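Local coordinates for protein multicopper oxidase type 1 (PDB 3G5W) that binds copper as a two-domain blue multicopper oxidase and probably oxidises its substrates in the manner of laccases, at residues 20-24 with 146-152. Numbering follows the deposited sequence.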
# COMPACT_ATOMS: atom_id res chain seq x y z
N ARG A 20 -24.56 0.81 -15.79
CA ARG A 20 -23.20 0.37 -16.10
C ARG A 20 -23.09 -1.16 -16.14
O ARG A 20 -22.97 -1.82 -15.09
CB ARG A 20 -22.19 1.01 -15.13
CG ARG A 20 -20.74 0.51 -15.23
CD ARG A 20 -20.32 0.09 -16.64
NE ARG A 20 -20.29 1.20 -17.57
CZ ARG A 20 -20.47 1.10 -18.89
NH1 ARG A 20 -20.73 -0.07 -19.47
NH2 ARG A 20 -20.41 2.19 -19.62
N ASP A 21 -23.14 -1.71 -17.35
CA ASP A 21 -22.99 -3.14 -17.55
C ASP A 21 -21.56 -3.50 -17.92
O ASP A 21 -20.75 -2.63 -18.25
CB ASP A 21 -24.01 -3.67 -18.59
CG ASP A 21 -23.70 -3.23 -20.02
OD1 ASP A 21 -22.92 -2.27 -20.23
OD2 ASP A 21 -24.25 -3.85 -20.95
N PHE A 22 -21.23 -4.79 -17.84
CA PHE A 22 -19.90 -5.27 -18.19
C PHE A 22 -19.97 -6.66 -18.80
O PHE A 22 -20.77 -7.48 -18.38
CB PHE A 22 -18.99 -5.28 -16.95
CG PHE A 22 -17.69 -4.56 -17.15
CD1 PHE A 22 -16.58 -5.22 -17.68
CD2 PHE A 22 -17.57 -3.22 -16.81
CE1 PHE A 22 -15.38 -4.54 -17.87
CE2 PHE A 22 -16.38 -2.53 -17.00
CZ PHE A 22 -15.28 -3.20 -17.53
N HIS A 23 -19.12 -6.91 -19.80
CA HIS A 23 -18.97 -8.22 -20.41
C HIS A 23 -17.96 -9.03 -19.58
O HIS A 23 -16.83 -8.58 -19.36
CB HIS A 23 -18.48 -8.06 -21.85
CG HIS A 23 -18.49 -9.32 -22.66
ND1 HIS A 23 -17.95 -10.51 -22.22
CD2 HIS A 23 -18.96 -9.57 -23.91
CE1 HIS A 23 -18.10 -11.43 -23.15
NE2 HIS A 23 -18.71 -10.89 -24.19
N THR A 24 -18.38 -10.19 -19.11
CA THR A 24 -17.55 -11.03 -18.25
C THR A 24 -17.44 -12.46 -18.78
O THR A 24 -18.31 -12.93 -19.53
CB THR A 24 -18.07 -11.09 -16.79
OG1 THR A 24 -19.37 -11.69 -16.76
CG2 THR A 24 -18.13 -9.69 -16.17
N TRP A 146 -12.65 -1.49 -11.89
CA TRP A 146 -13.06 -1.72 -13.28
C TRP A 146 -12.74 -0.52 -14.17
O TRP A 146 -12.78 0.61 -13.71
CB TRP A 146 -14.57 -2.01 -13.36
CG TRP A 146 -15.06 -3.12 -12.44
CD1 TRP A 146 -15.23 -3.04 -11.08
CD2 TRP A 146 -15.46 -4.44 -12.82
NE1 TRP A 146 -15.70 -4.24 -10.59
CE2 TRP A 146 -15.85 -5.12 -11.63
CE3 TRP A 146 -15.52 -5.13 -14.04
CZ2 TRP A 146 -16.30 -6.44 -11.64
CZ3 TRP A 146 -15.98 -6.45 -14.04
CH2 TRP A 146 -16.35 -7.10 -12.84
N VAL A 147 -12.45 -0.80 -15.44
CA VAL A 147 -12.20 0.23 -16.46
C VAL A 147 -13.35 0.18 -17.49
O VAL A 147 -13.36 -0.68 -18.37
CB VAL A 147 -10.84 0.02 -17.17
CG1 VAL A 147 -10.59 1.11 -18.22
CG2 VAL A 147 -9.69 0.01 -16.14
N SER A 148 -14.30 1.12 -17.38
CA SER A 148 -15.54 1.05 -18.17
C SER A 148 -15.35 1.20 -19.69
O SER A 148 -16.22 0.75 -20.46
CB SER A 148 -16.58 2.06 -17.66
OG SER A 148 -16.23 3.38 -18.02
N SER A 149 -14.24 1.79 -20.12
CA SER A 149 -13.95 1.93 -21.55
C SER A 149 -13.82 0.57 -22.25
O SER A 149 -13.98 0.48 -23.47
CB SER A 149 -12.70 2.77 -21.79
OG SER A 149 -11.53 2.05 -21.43
N TRP A 150 -13.56 -0.49 -21.48
CA TRP A 150 -13.45 -1.84 -22.04
C TRP A 150 -14.66 -2.73 -21.73
O TRP A 150 -14.64 -3.93 -22.03
CB TRP A 150 -12.16 -2.53 -21.57
CG TRP A 150 -10.91 -1.75 -21.88
CD1 TRP A 150 -10.08 -1.15 -20.98
CD2 TRP A 150 -10.35 -1.50 -23.18
NE1 TRP A 150 -9.04 -0.53 -21.63
CE2 TRP A 150 -9.18 -0.73 -22.98
CE3 TRP A 150 -10.72 -1.84 -24.49
CZ2 TRP A 150 -8.37 -0.30 -24.05
CZ3 TRP A 150 -9.92 -1.41 -25.55
CH2 TRP A 150 -8.75 -0.65 -25.32
N ALA A 151 -15.70 -2.14 -21.14
CA ALA A 151 -16.86 -2.89 -20.66
C ALA A 151 -17.37 -3.89 -21.70
O ALA A 151 -17.57 -5.06 -21.39
CB ALA A 151 -17.99 -1.94 -20.25
N ASN A 152 -17.54 -3.43 -22.93
CA ASN A 152 -18.09 -4.28 -23.96
C ASN A 152 -17.09 -4.62 -25.07
O ASN A 152 -17.46 -4.79 -26.23
CB ASN A 152 -19.39 -3.67 -24.49
CG ASN A 152 -20.52 -3.79 -23.48
OD1 ASN A 152 -20.86 -4.90 -23.04
ND2 ASN A 152 -21.09 -2.66 -23.08
O HOH W 1 -19.26 4.33 -18.26
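Aromatic packing at the junction of the two cupredoxin domains defines this contact: segment 20-24, on strand 20-27 of the first domain, meets segment 146-152, the end of strand 137-146 of the second and the turn after it. The ring of Phe-22 lies between Trp-146 at the strand end and Ala-151 in the turn. Over one face lies Ala-151, its CA 3.5 Å from the ring centroid and 11° off the normal, a CH-pi contact. Against the opposite face Trp-146 presents its edge, the six-membered ring centroids 4.9 Å apart and the planes at 62°, a T-shaped pair. At the ring edge, Phe-22 CZ lies 3.3 Å from Val-147 O. A short 3-10 segment, with Trp-150 N bonded to Val-147 O (3.1 Å), brings Ala-151 back over the phenyl ring. His-23 N donates to Ala-151 O (2.9 Å, 159°), an oxygen that also accepts from Arg-115. At the more exposed margin, Arg-20 NH1 forms a salt bridge with Asp-21 OD1 (3.2 Å), while a water links Arg-20 NH2 (2.8 Å) to Ser-148 OG (3.2 Å), which also hydrogen-bonds Asp-165. Asn-152 ND2 reaches Asp-21 OD1 only weakly (3.4 Å); Arg-13 is the stronger partner of both, in a salt bridge with Asp-21 and a hydrogen bond with Asn-152. The chemistry implies an interdomain joint in which packing on both faces of Phe-22 is combined with one good direct hydrogen bond between turn and strand.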